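Local coordinates for protein transmembrane oligosaccharyl transferase (Archaeoglobus fulgidus, PDB 3WAJ) that belongs to the STT3/AglB family of membrane-embedded oligosaccharyl transferases, joining a helical GT-C-type membrane region to a mixed extramembrane part and holding a zinc ion in this model, at residues A[24-29]-A[488-493]; A[31-36]-A[155-160]; A[141-146]-A[480-485]; A[148-153]-A[426-431]. All coordinates share one frame; numbering follows the deposited sequence.

Contact 1: residues A[24-29]-A[488-493]; sequences SVKLRI and LADAQS
Leu-27 reaches from helix 19-30 onto the C-terminal part of helix 474-491, and its carbons meet Ser-493, Ala-489 and Asp-490 in turn. Its CB faces Ser-493, whose hydroxyl is modelled too near the backbone for its position to be trusted. Further out, CG of Leu-27 lies 3.7 Å from O of Ala-489. There the side chain forks. CD2 rests against the methyl of Ala-489, CB to CD2 3.8 Å, and CD1 is 4.0 Å from CA of Asp-490. A branched leucine suits this place because its two methyls can spread over adjacent residues, and alanine opposite is small enough to let one of them approach. The leucine and aspartate side chains cross at about a right angle.

Beside this apolar patch runs a polar one. Lys-26 leaves its helix with CG anti to the backbone N (chi1 -179°), then bends at chi2, and its CE comes to 3.3 Å from OD1 of Asp-490. The salt bridge from NZ of Lys-26 to the same oxygen is long, 3.7 Å. The ammonium has a stronger partner in Asn-31 OD1, while Asn-31 ND2 makes a weak hydrogen bond to Asp-490 OD1, so the amide links both charges. The contact thus packs the early helix 19-30 against the late helix 474-491 of the multi-helix membrane region, apolar in the middle with a charged pair at the margin.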
loop_
_atom_site.group_PDB
_atom_site.type_symbol
_atom_site.label_atom_id
_atom_site.label_comp_id
_atom_site.label_asym_id
_atom_site.label_seq_id
_atom_site.Cartn_x
_atom_site.Cartn_y
_atom_site.Cartn_z
ATOM N N SER A 24 6.061 17.904 17.436
ATOM C CA SER A 24 5.818 16.606 16.826
ATOM C C SER A 24 4.367 16.167 17.061
ATOM O O SER A 24 3.737 15.584 16.174
ATOM C CB SER A 24 6.809 15.572 17.368
ATOM O OG SER A 24 6.837 14.415 16.559
ATOM N N VAL A 25 3.836 16.455 18.247
ATOM C CA VAL A 25 2.435 16.169 18.521
ATOM C C VAL A 25 1.567 17.048 17.640
ATOM O O VAL A 25 0.578 16.584 17.070
ATOM C CB VAL A 25 2.063 16.388 19.997
ATOM C CG1 VAL A 25 0.559 16.184 20.209
ATOM C CG2 VAL A 25 2.835 15.442 20.886
ATOM N N LYS A 26 1.943 18.317 17.537
ATOM C CA LYS A 26 1.204 19.279 16.723
ATOM C C LYS A 26 1.140 18.780 15.288
ATOM O O LYS A 26 0.078 18.764 14.672
ATOM C CB LYS A 26 1.864 20.670 16.792
ATOM C CG LYS A 26 1.151 21.772 15.994
ATOM C CD LYS A 26 1.770 21.964 14.604
ATOM C CE LYS A 26 1.203 23.177 13.872
ATOM N NZ LYS A 26 -0.254 23.131 13.652
ATOM N N LEU A 27 2.289 18.343 14.784
ATOM C CA LEU A 27 2.404 17.820 13.424
ATOM C C LEU A 27 1.689 16.478 13.236
ATOM O O LEU A 27 1.008 16.268 12.239
ATOM C CB LEU A 27 3.883 17.702 13.022
ATOM C CG LEU A 27 4.425 18.713 12.007
ATOM C CD1 LEU A 27 3.768 20.060 12.181
ATOM C CD2 LEU A 27 5.939 18.839 12.114
ATOM N N ARG A 28 1.809 15.565 14.189
ATOM C CA ARG A 28 1.306 14.208 13.943
ATOM C C ARG A 28 -0.087 13.872 14.471
ATOM O O ARG A 28 -0.759 12.997 13.931
ATOM C CB ARG A 28 2.337 13.173 14.392
ATOM C CG ARG A 28 3.553 13.159 13.502
ATOM C CD ARG A 28 4.828 12.905 14.282
ATOM N NE ARG A 28 5.996 13.317 13.507
ATOM C CZ ARG A 28 6.905 12.473 13.055
ATOM N NH1 ARG A 28 6.780 11.194 13.335
ATOM N NH2 ARG A 28 7.937 12.901 12.346
ATOM N N ILE A 29 -0.516 14.568 15.516
ATOM C CA ILE A 29 -1.817 14.307 16.126
ATOM C C ILE A 29 -2.818 15.421 15.819
ATOM O O ILE A 29 -3.986 15.157 15.531
ATOM C CB ILE A 29 -1.675 14.109 17.650
ATOM C CG1 ILE A 29 -0.716 12.948 17.930
ATOM C CG2 ILE A 29 -3.030 13.897 18.317
ATOM C CD1 ILE A 29 -0.839 12.356 19.313
ATOM N N LEU A 488 7.191 22.362 4.874
ATOM C CA LEU A 488 6.730 21.146 4.201
ATOM C C LEU A 488 6.086 20.168 5.188
ATOM O O LEU A 488 5.035 19.595 4.909
ATOM C CB LEU A 488 7.880 20.468 3.442
ATOM C CG LEU A 488 8.204 20.957 2.026
ATOM C CD1 LEU A 488 6.993 21.612 1.384
ATOM C CD2 LEU A 488 9.393 21.893 2.008
ATOM N N ALA A 489 6.723 20.010 6.345
ATOM C CA ALA A 489 6.240 19.127 7.404
ATOM C C ALA A 489 4.876 19.536 7.943
ATOM O O ALA A 489 4.101 18.690 8.371
ATOM C CB ALA A 489 7.230 19.081 8.522
ATOM N N ASP A 490 4.595 20.834 7.955
ATOM C CA ASP A 490 3.284 21.297 8.377
ATOM C C ASP A 490 2.253 21.119 7.249
ATOM O O ASP A 490 1.109 20.695 7.485
ATOM C CB ASP A 490 3.346 22.750 8.849
ATOM C CG ASP A 490 2.030 23.229 9.410
ATOM O OD1 ASP A 490 1.773 22.966 10.608
ATOM O OD2 ASP A 490 1.246 23.843 8.649
ATOM N N ALA A 491 2.677 21.411 6.022
ATOM C CA ALA A 491 1.798 21.316 4.854
ATOM C C ALA A 491 1.476 19.879 4.448
ATOM O O ALA A 491 0.445 19.634 3.827
ATOM C CB ALA A 491 2.395 22.052 3.690
ATOM N N GLN A 492 2.365 18.938 4.762
ATOM C CA GLN A 492 2.135 17.536 4.419
ATOM C C GLN A 492 1.414 16.785 5.528
ATOM O O GLN A 492 0.915 15.701 5.320
ATOM C CB GLN A 492 3.460 16.839 4.136
ATOM C CG GLN A 492 4.185 17.301 2.898
ATOM C CD GLN A 492 5.542 16.629 2.765
ATOM O OE1 GLN A 492 5.902 15.773 3.578
ATOM N NE2 GLN A 492 6.299 17.010 1.740
ATOM N N SER A 493 1.382 17.381 6.710
ATOM C CA SER A 493 0.889 16.737 7.915
ATOM C C SER A 493 -0.590 17.035 8.115
ATOM O O SER A 493 -1.235 16.495 9.019
ATOM C CB SER A 493 1.687 17.273 9.102
ATOM O OG SER A 493 1.067 16.968 10.324
#

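Contact 2: residues A[31-36]-A[155-160]; sequences NPWNSV and SILGFN
Val-36 and Leu-157 form the tight half of this contact. CD1 of Leu-157 sits 3.6 Å from CB of Val-36, and the two side chains meet at a slant. With CG1 anti to the backbone N (chi1 178°), the valine has its other methyl, CG2, 3.4 Å from the carbonyl O of Leu-157. The next residue, Gly-158, brings only backbone to Val-36, and the absence of a side chain lets CG2 come near.

Toward the start of the short helix 33-36 the packing is apolar but easier. CG of Pro-32 lies 3.9 Å from CB of Leu-157 and 4.0 Å from CG1 of Ile-156. The rigid, compact apolar ring suits this packing. Pro-32 is also the N-cap, and its backbone O accepts the amides of both Ser-35 and Val-36. The loose side belongs to Trp-33, partly exposed, whose CE3 stands 4.3 Å from CD1 of Leu-157 in an oblique approach.

In the opposing loop, residues 156-159 make a type II beta turn. Gly-158 takes its third position with a positive phi of 89°, the classic place for glycine and the main reason for one here, in the loop that leads on to the zinc ligands Asp-161 and His-163.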
loop_
_atom_site.group_PDB
_atom_site.type_symbol
_atom_site.label_atom_id
_atom_site.label_comp_id
_atom_site.label_asym_id
_atom_site.label_seq_id
_atom_site.Cartn_x
_atom_site.Cartn_y
_atom_site.Cartn_z
ATOM N N ASN A 31 -2.492 18.400 13.493
ATOM C CA ASN A 31 -2.677 18.767 12.091
ATOM C C ASN A 31 -3.700 17.931 11.291
ATOM O O ASN A 31 -4.581 18.507 10.651
ATOM C CB ASN A 31 -1.327 18.840 11.368
ATOM C CG ASN A 31 -0.730 20.223 11.403
ATOM O OD1 ASN A 31 -0.500 20.783 12.475
ATOM N ND2 ASN A 31 -0.478 20.790 10.226
ATOM N N PRO A 32 -3.605 16.582 11.333
ATOM C CA PRO A 32 -4.557 15.839 10.501
ATOM C C PRO A 32 -5.788 15.365 11.277
ATOM O O PRO A 32 -6.540 14.551 10.745
ATOM C CB PRO A 32 -3.734 14.624 10.064
ATOM C CG PRO A 32 -2.902 14.322 11.286
ATOM C CD PRO A 32 -2.600 15.675 11.932
ATOM N N TRP A 33 -5.986 15.862 12.496
ATOM C CA TRP A 33 -7.078 15.411 13.360
ATOM C C TRP A 33 -8.447 15.263 12.661
ATOM O O TRP A 33 -9.151 14.265 12.859
ATOM C CB TRP A 33 -7.203 16.343 14.577
ATOM C CG TRP A 33 -8.258 15.910 15.520
ATOM C CD1 TRP A 33 -9.595 16.164 15.427
ATOM C CD2 TRP A 33 -8.076 15.134 16.711
ATOM N NE1 TRP A 33 -10.257 15.592 16.487
ATOM C CE2 TRP A 33 -9.351 14.955 17.291
ATOM C CE3 TRP A 33 -6.958 14.570 17.340
ATOM C CZ2 TRP A 33 -9.541 14.231 18.472
ATOM C CZ3 TRP A 33 -7.143 13.859 18.512
ATOM C CH2 TRP A 33 -8.427 13.692 19.069
ATOM N N ASN A 34 -8.825 16.247 11.851
ATOM C CA ASN A 34 -10.150 16.222 11.230
ATOM C C ASN A 34 -10.227 15.337 9.985
ATOM O O ASN A 34 -11.316 15.041 9.495
ATOM C CB ASN A 34 -10.674 17.643 10.950
ATOM C CG ASN A 34 -10.922 18.438 12.230
ATOM O OD1 ASN A 34 -11.471 17.920 13.205
ATOM N ND2 ASN A 34 -10.506 19.701 12.232
ATOM N N SER A 35 -9.075 14.915 9.477
ATOM C CA SER A 35 -9.061 13.935 8.394
ATOM C C SER A 35 -9.248 12.506 8.929
ATOM O O SER A 35 -9.758 11.632 8.232
ATOM C CB SER A 35 -7.767 14.020 7.581
ATOM O OG SER A 35 -7.480 15.344 7.197
ATOM N N VAL A 36 -8.816 12.283 10.165
ATOM C CA VAL A 36 -8.944 10.988 10.815
ATOM C C VAL A 36 -10.280 10.873 11.549
ATOM O O VAL A 36 -10.987 9.865 11.435
ATOM C CB VAL A 36 -7.766 10.740 11.774
ATOM C CG1 VAL A 36 -7.923 9.402 12.499
ATOM C CG2 VAL A 36 -6.424 10.803 11.009
ATOM N N SER A 155 3.720 8.282 9.910
ATOM C CA SER A 155 4.003 8.481 11.325
ATOM C C SER A 155 2.951 9.423 11.899
ATOM O O SER A 155 3.023 9.889 13.038
ATOM C CB SER A 155 5.389 9.094 11.448
ATOM O OG SER A 155 5.877 8.977 12.753
ATOM N N ILE A 156 1.966 9.689 11.059
ATOM C CA ILE A 156 0.866 10.597 11.332
ATOM C C ILE A 156 -0.285 9.836 12.012
ATOM O O ILE A 156 -0.360 8.602 11.921
ATOM C CB ILE A 156 0.413 11.221 9.980
ATOM C CG1 ILE A 156 0.581 12.721 10.001
ATOM C CG2 ILE A 156 -0.986 10.823 9.581
ATOM C CD1 ILE A 156 2.000 13.110 10.188
ATOM N N LEU A 157 -1.157 10.566 12.710
ATOM C CA LEU A 157 -2.403 10.017 13.259
ATOM C C LEU A 157 -3.089 9.111 12.231
ATOM O O LEU A 157 -3.298 9.510 11.076
ATOM C CB LEU A 157 -3.361 11.166 13.590
ATOM C CG LEU A 157 -4.287 11.232 14.806
ATOM C CD1 LEU A 157 -5.584 11.860 14.364
ATOM C CD2 LEU A 157 -4.525 9.897 15.489
ATOM N N GLY A 158 -3.439 7.892 12.633
ATOM C CA GLY A 158 -4.210 7.030 11.753
ATOM C C GLY A 158 -3.417 6.147 10.799
ATOM O O GLY A 158 -3.959 5.152 10.314
ATOM N N PHE A 159 -2.156 6.479 10.506
ATOM C CA PHE A 159 -1.392 5.605 9.624
ATOM C C PHE A 159 -0.690 4.492 10.387
ATOM O O PHE A 159 0.544 4.403 10.410
ATOM C CB PHE A 159 -0.398 6.347 8.728
ATOM C CG PHE A 159 -0.147 5.624 7.437
ATOM C CD1 PHE A 159 -0.931 5.891 6.321
ATOM C CD2 PHE A 159 0.801 4.609 7.365
ATOM C CE1 PHE A 159 -0.744 5.194 5.134
ATOM C CE2 PHE A 159 1.010 3.895 6.173
ATOM C CZ PHE A 159 0.232 4.183 5.059
ATOM N N ASN A 160 -1.495 3.627 10.991
ATOM C CA ASN A 160 -0.981 2.602 11.877
ATOM C C ASN A 160 -0.325 1.455 11.114
ATOM O O ASN A 160 -0.929 0.397 10.920
ATOM C CB ASN A 160 -2.097 2.071 12.775
ATOM C CG ASN A 160 -1.581 1.107 13.791
ATOM O OD1 ASN A 160 -0.493 1.301 14.340
ATOM N ND2 ASN A 160 -2.324 0.036 14.023
#

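Contact 3: residues A[141-146]-A[480-485]; sequences AFLIAI and AAIYPT
Helix-to-helix packing in the membrane bundle brings Phe-142 and Leu-143, near the end of helix 134-144, against Ile-482 of helix 474-491. The second helix is kinked here, and Pro-484, which has no amide hydrogen to give to the preceding turn, contributes to the break. Large apolar side chains fill the gap between the two backbones, as befits a bundle of this kind.

Phe-142 extends with CG anti to the backbone N (chi1 179°) and meets Ile-482 with one corner of its ring. CE2 of the phenylalanine is 3.4 Å from CG2 of Ile-482, which approaches at the ring edge in its plane. The same CE2 lies 3.5 Å from CD1 of Ile-482, so both arms of the branched isoleucine reach the same ring corner. Leu-143 adds a looser touch, CD2 to CG1 of Ile-482 at 4.1 Å, and it also touches Ala-436 and Ser-439 of helix 429-446.

One turn on, Ile-146 faces Thr-485, a residue compact enough to allow a close approach of the backbones. Their carbonyl oxygens, both acceptors, stand 3.0 Å apart without bonding. The isoleucine side chain crosses the threonine at about a right angle, putting CD1 of Ile-146 3.2 Å from OG1 of Thr-485.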
loop_
_atom_site.group_PDB
_atom_site.type_symbol
_atom_site.label_atom_id
_atom_site.label_comp_id
_atom_site.label_asym_id
_atom_site.label_seq_id
_atom_site.Cartn_x
_atom_site.Cartn_y
_atom_site.Cartn_z
ATOM N N ALA A 141 17.205 15.516 18.084
ATOM C CA ALA A 141 15.847 15.193 18.490
ATOM C C ALA A 141 14.853 16.218 17.954
ATOM O O ALA A 141 13.680 15.904 17.754
ATOM C CB ALA A 141 15.758 15.103 19.992
ATOM N N PHE A 142 15.328 17.439 17.723
ATOM C CA PHE A 142 14.475 18.496 17.186
ATOM C C PHE A 142 14.258 18.314 15.687
ATOM O O PHE A 142 13.180 18.587 15.167
ATOM C CB PHE A 142 15.071 19.881 17.477
ATOM C CG PHE A 142 14.254 21.027 16.930
ATOM C CD1 PHE A 142 13.351 21.702 17.738
ATOM C CD2 PHE A 142 14.401 21.435 15.611
ATOM C CE1 PHE A 142 12.600 22.756 17.234
ATOM C CE2 PHE A 142 13.651 22.473 15.103
ATOM C CZ PHE A 142 12.751 23.141 15.916
ATOM N N LEU A 143 15.296 17.871 14.991
ATOM C CA LEU A 143 15.226 17.718 13.544
ATOM C C LEU A 143 14.355 16.543 13.115
ATOM O O LEU A 143 13.623 16.636 12.126
ATOM C CB LEU A 143 16.629 17.605 12.948
ATOM C CG LEU A 143 17.407 18.921 12.977
ATOM C CD1 LEU A 143 18.750 18.751 12.312
ATOM C CD2 LEU A 143 16.602 20.010 12.287
ATOM N N ILE A 144 14.418 15.443 13.861
ATOM C CA ILE A 144 13.608 14.269 13.533
ATOM C C ILE A 144 12.137 14.559 13.818
ATOM O O ILE A 144 11.247 13.984 13.191
ATOM C CB ILE A 144 14.090 12.999 14.290
ATOM C CG1 ILE A 144 13.537 11.721 13.635
ATOM C CG2 ILE A 144 13.763 13.078 15.788
ATOM C CD1 ILE A 144 14.037 11.486 12.212
ATOM N N ALA A 145 11.890 15.480 14.747
ATOM C CA ALA A 145 10.528 15.865 15.097
ATOM C C ALA A 145 9.841 16.656 13.980
ATOM O O ALA A 145 8.621 16.796 13.978
ATOM C CB ALA A 145 10.510 16.647 16.407
ATOM N N ILE A 146 10.619 17.166 13.029
ATOM C CA ILE A 146 10.059 17.994 11.958
ATOM C C ILE A 146 10.399 17.559 10.529
ATOM O O ILE A 146 9.935 18.171 9.580
ATOM C CB ILE A 146 10.457 19.487 12.115
ATOM C CG1 ILE A 146 11.964 19.622 12.351
ATOM C CG2 ILE A 146 9.718 20.117 13.266
ATOM C CD1 ILE A 146 12.626 20.661 11.491
ATOM N N ALA A 480 17.974 28.480 8.134
ATOM C CA ALA A 480 18.066 27.927 6.781
ATOM C C ALA A 480 17.751 26.432 6.799
ATOM O O ALA A 480 17.272 25.866 5.812
ATOM C CB ALA A 480 19.444 28.167 6.198
ATOM N N ALA A 481 18.034 25.798 7.932
ATOM C CA ALA A 481 17.718 24.392 8.122
ATOM C C ALA A 481 16.262 24.224 8.562
ATOM O O ALA A 481 15.419 23.813 7.771
ATOM C CB ALA A 481 18.665 23.774 9.137
ATOM N N ILE A 482 15.981 24.570 9.817
ATOM C CA ILE A 482 14.671 24.366 10.447
ATOM C C ILE A 482 13.454 24.978 9.718
ATOM O O ILE A 482 12.366 24.395 9.725
ATOM C CB ILE A 482 14.699 24.833 11.937
ATOM C CG1 ILE A 482 15.700 23.993 12.744
ATOM C CG2 ILE A 482 13.309 24.779 12.574
ATOM C CD1 ILE A 482 16.152 24.634 14.063
ATOM N N TYR A 483 13.620 26.127 9.076
ATOM C CA TYR A 483 12.441 26.809 8.535
ATOM C C TYR A 483 11.712 26.111 7.382
ATOM O O TYR A 483 10.552 25.748 7.534
ATOM C CB TYR A 483 12.704 28.283 8.192
ATOM C CG TYR A 483 11.481 28.940 7.598
ATOM C CD1 TYR A 483 11.371 29.151 6.225
ATOM C CD2 TYR A 483 10.420 29.315 8.407
ATOM C CE1 TYR A 483 10.236 29.739 5.679
ATOM C CE2 TYR A 483 9.284 29.898 7.877
ATOM C CZ TYR A 483 9.196 30.113 6.515
ATOM O OH TYR A 483 8.057 30.699 6.003
ATOM N N PRO A 484 12.369 25.933 6.221
ATOM C CA PRO A 484 11.551 25.378 5.135
ATOM C C PRO A 484 11.243 23.888 5.306
ATOM O O PRO A 484 10.450 23.349 4.534
ATOM C CB PRO A 484 12.413 25.616 3.889
ATOM C CG PRO A 484 13.812 25.616 4.395
ATOM C CD PRO A 484 13.764 26.175 5.796
ATOM N N THR A 485 11.846 23.233 6.297
ATOM C CA THR A 485 11.490 21.839 6.578
ATOM C C THR A 485 10.415 21.695 7.671
ATOM O O THR A 485 9.875 20.609 7.872
ATOM C CB THR A 485 12.725 20.939 6.853
ATOM O OG1 THR A 485 12.859 20.694 8.257
ATOM C CG2 THR A 485 13.971 21.599 6.340
#

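Contact 4: residues A[148-153]-A[426-431]; sequences PGQFLQ and RFAYYF. With SO4 (sulfate ion), chain C.
Bordering the zinc site, Gln-150 and Phe-151 of the short helix 150-153 meet Ala-428 and Tyr-429 at the start of helix 429-446. Gln-150 carries the contact. Extended beyond CG (chi2 176°), it brings its carboxamide to the amide-rich beginning of the other helix. Its OE1 accepts a weak hydrogen bond from N of Tyr-429, 3.3 Å long and bent to 142° at the hydrogen. The same oxygen lies 3.2 Å from N of Ala-428, and CD of Gln-150 comes to 3.6 Å from CB of that alanine. A small methyl here leaves room for the flat amide to lie close.

Beside the glutamine, the backbones come close, CA of Phe-151 to CA of Tyr-429 4.3 Å, with CB of Tyr-429 against the Phe-151 backbone. The tyrosine ring passes Gln-150, its CD2 standing 3.3 Å from OE1. The hydroxyl of Tyr-429 is hydrogen-bonded to OE2 of Glu-166, and the tyrosine ring meets that of His-163, a zinc ligand.

The side chain of Arg-426, about 7 Å from the zinc ion, starts out away from helix 150-153, and its NH1 gives a hydrogen bond to O3 of the sulfate ion, 3.0 Å. His-162 and His-81 also hold this ion, which probably came from the crystallisation liquor. The chemistry is consistent with Tyr-429 acting as a second-shell neighbour of His-163, and with Arg-426 helping to make a spot that accepts an anion.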
loop_
_atom_site.group_PDB
_atom_site.type_symbol
_atom_site.label_atom_id
_atom_site.label_comp_id
_atom_site.label_asym_id
_atom_site.label_seq_id
_atom_site.Cartn_x
_atom_site.Cartn_y
_atom_site.Cartn_z
ATOM N N PRO A 148 10.117 15.745 7.020
ATOM C CA PRO A 148 8.839 15.599 6.302
ATOM C C PRO A 148 9.045 14.317 5.499
ATOM O O PRO A 148 9.850 13.463 5.888
ATOM C CB PRO A 148 8.632 16.767 5.336
ATOM C CG PRO A 148 10.055 17.189 5.002
ATOM C CD PRO A 148 10.817 17.030 6.314
ATOM N N GLY A 149 8.324 14.191 4.386
ATOM C CA GLY A 149 8.453 13.035 3.513
ATOM C C GLY A 149 7.730 11.792 4.014
ATOM O O GLY A 149 6.808 11.873 4.846
ATOM N N GLN A 150 8.154 10.640 3.502
ATOM C CA GLN A 150 7.569 9.363 3.875
ATOM C C GLN A 150 7.583 9.137 5.372
ATOM O O GLN A 150 6.619 8.619 5.933
ATOM C CB GLN A 150 8.334 8.231 3.222
ATOM C CG GLN A 150 7.685 7.638 2.014
ATOM C CD GLN A 150 8.579 6.597 1.399
ATOM O OE1 GLN A 150 9.292 5.880 2.105
ATOM N NE2 GLN A 150 8.584 6.531 0.077
ATOM N N PHE A 151 8.687 9.506 6.010
ATOM C CA PHE A 151 8.865 9.240 7.426
ATOM C C PHE A 151 7.767 9.889 8.235
ATOM O O PHE A 151 7.278 9.300 9.187
ATOM C CB PHE A 151 10.224 9.729 7.901
ATOM C CG PHE A 151 10.401 9.674 9.387
ATOM C CD1 PHE A 151 10.838 8.511 10.009
ATOM C CD2 PHE A 151 10.168 10.801 10.172
ATOM C CE1 PHE A 151 11.011 8.454 11.405
ATOM C CE2 PHE A 151 10.348 10.763 11.567
ATOM C CZ PHE A 151 10.770 9.588 12.182
ATOM N N LEU A 152 7.381 11.103 7.854
ATOM C CA LEU A 152 6.272 11.798 8.508
ATOM C C LEU A 152 4.905 11.243 8.090
ATOM O O LEU A 152 4.040 10.998 8.942
ATOM C CB LEU A 152 6.335 13.304 8.218
ATOM C CG LEU A 152 5.183 14.151 8.760
ATOM C CD1 LEU A 152 5.261 14.286 10.286
ATOM C CD2 LEU A 152 5.165 15.513 8.093
ATOM N N GLN A 153 4.707 11.052 6.785
ATOM C CA GLN A 153 3.412 10.596 6.281
ATOM C C GLN A 153 2.982 9.266 6.900
ATOM O O GLN A 153 1.803 9.047 7.144
ATOM C CB GLN A 153 3.421 10.522 4.756
ATOM C CG GLN A 153 3.300 11.885 4.088
ATOM C CD GLN A 153 3.706 11.850 2.625
ATOM O OE1 GLN A 153 4.074 10.796 2.094
ATOM N NE2 GLN A 153 3.652 13.006 1.967
ATOM N N ARG A 426 10.293 3.257 -1.891
ATOM C CA ARG A 426 9.494 2.676 -0.808
ATOM C C ARG A 426 10.227 2.607 0.539
ATOM O O ARG A 426 9.613 2.309 1.567
ATOM C CB ARG A 426 8.923 1.305 -1.205
ATOM C CG ARG A 426 9.929 0.162 -1.231
ATOM C CD ARG A 426 9.265 -1.138 -1.681
ATOM N NE ARG A 426 9.597 -2.260 -0.803
ATOM C CZ ARG A 426 8.761 -2.804 0.082
ATOM N NH1 ARG A 426 7.524 -2.342 0.207
ATOM N NH2 ARG A 426 9.160 -3.816 0.839
ATOM N N PHE A 427 11.527 2.905 0.521
ATOM C CA PHE A 427 12.365 2.861 1.721
ATOM C C PHE A 427 12.943 4.224 2.092
ATOM O O PHE A 427 13.886 4.305 2.881
ATOM C CB PHE A 427 13.516 1.862 1.539
ATOM C CG PHE A 427 13.072 0.430 1.490
ATOM C CD1 PHE A 427 12.393 -0.134 2.565
ATOM C CD2 PHE A 427 13.345 -0.360 0.379
ATOM C CE1 PHE A 427 11.976 -1.471 2.533
ATOM C CE2 PHE A 427 12.939 -1.692 0.331
ATOM C CZ PHE A 427 12.247 -2.250 1.413
ATOM N N ALA A 428 12.379 5.289 1.524
ATOM C CA ALA A 428 12.848 6.648 1.786
ATOM C C ALA A 428 12.888 6.978 3.277
ATOM O O ALA A 428 13.805 7.673 3.730
ATOM C CB ALA A 428 11.999 7.654 1.038
ATOM N N TYR A 429 11.907 6.473 4.031
ATOM C CA TYR A 429 11.790 6.783 5.462
ATOM C C TYR A 429 13.043 6.432 6.273
ATOM O O TYR A 429 13.303 7.017 7.326
ATOM C CB TYR A 429 10.541 6.140 6.076
ATOM C CG TYR A 429 10.440 4.645 5.884
ATOM C CD1 TYR A 429 11.100 3.767 6.731
ATOM C CD2 TYR A 429 9.661 4.111 4.875
ATOM C CE1 TYR A 429 11.008 2.391 6.559
ATOM C CE2 TYR A 429 9.560 2.755 4.702
ATOM C CZ TYR A 429 10.244 1.896 5.542
ATOM O OH TYR A 429 10.143 0.535 5.366
ATOM N N TYR A 430 13.832 5.489 5.775
ATOM C CA TYR A 430 15.068 5.136 6.455
ATOM C C TYR A 430 16.120 6.253 6.417
ATOM O O TYR A 430 17.029 6.285 7.258
ATOM C CB TYR A 430 15.624 3.839 5.881
ATOM C CG TYR A 430 15.024 2.562 6.455
ATOM C CD1 TYR A 430 15.168 2.247 7.796
ATOM C CD2 TYR A 430 14.376 1.656 5.647
ATOM C CE1 TYR A 430 14.660 1.080 8.318
ATOM C CE2 TYR A 430 13.862 0.478 6.157
ATOM C CZ TYR A 430 14.012 0.198 7.494
ATOM O OH TYR A 430 13.512 -0.969 8.020
ATOM N N PHE A 431 16.007 7.169 5.455
ATOM C CA PHE A 431 16.983 8.257 5.348
ATOM C C PHE A 431 16.688 9.358 6.364
ATOM O O PHE A 431 17.564 10.157 6.699
ATOM C CB PHE A 431 17.034 8.834 3.921
ATOM C CG PHE A 431 17.709 7.934 2.915
ATOM C CD1 PHE A 431 18.895 7.283 3.230
ATOM C CD2 PHE A 431 17.152 7.733 1.655
ATOM C CE1 PHE A 431 19.518 6.447 2.306
ATOM C CE2 PHE A 431 17.768 6.898 0.724
ATOM C CZ PHE A 431 18.949 6.255 1.051
HETATM S S SO4 C . 6.026 -4.169 3.693
HETATM O O1 SO4 C . 4.613 -4.306 4.071
HETATM O O2 SO4 C . 6.462 -5.435 3.097
HETATM O O3 SO4 C . 6.146 -3.079 2.724
HETATM O O4 SO4 C . 6.886 -3.867 4.844
#

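Contacts 1 and 3 share helix 474-491, gripping it at successive turns, and contacts 1 to 3 are buried, whereas contact 4 is partly open beside the zinc site. Chemistry follows place. Contact 3 is almost wholly apolar; contact 1, at the helix end, adds a charged pair; contact 2 relies on turn geometry and close apolar packing; contact 4 alone has a hydrogen bond, a weak one, between its segments, and a bound ion. Backbone and side-chain bonds join contact 1 to contacts 2 and 4: Arg-28 O receives Leu-157 N, and Gln-492 OE1 receives Gly-149 N. Contact 3 adjoins 1 and 4 by packing, and stays about 7 Å from contact 2 at their nearest atoms.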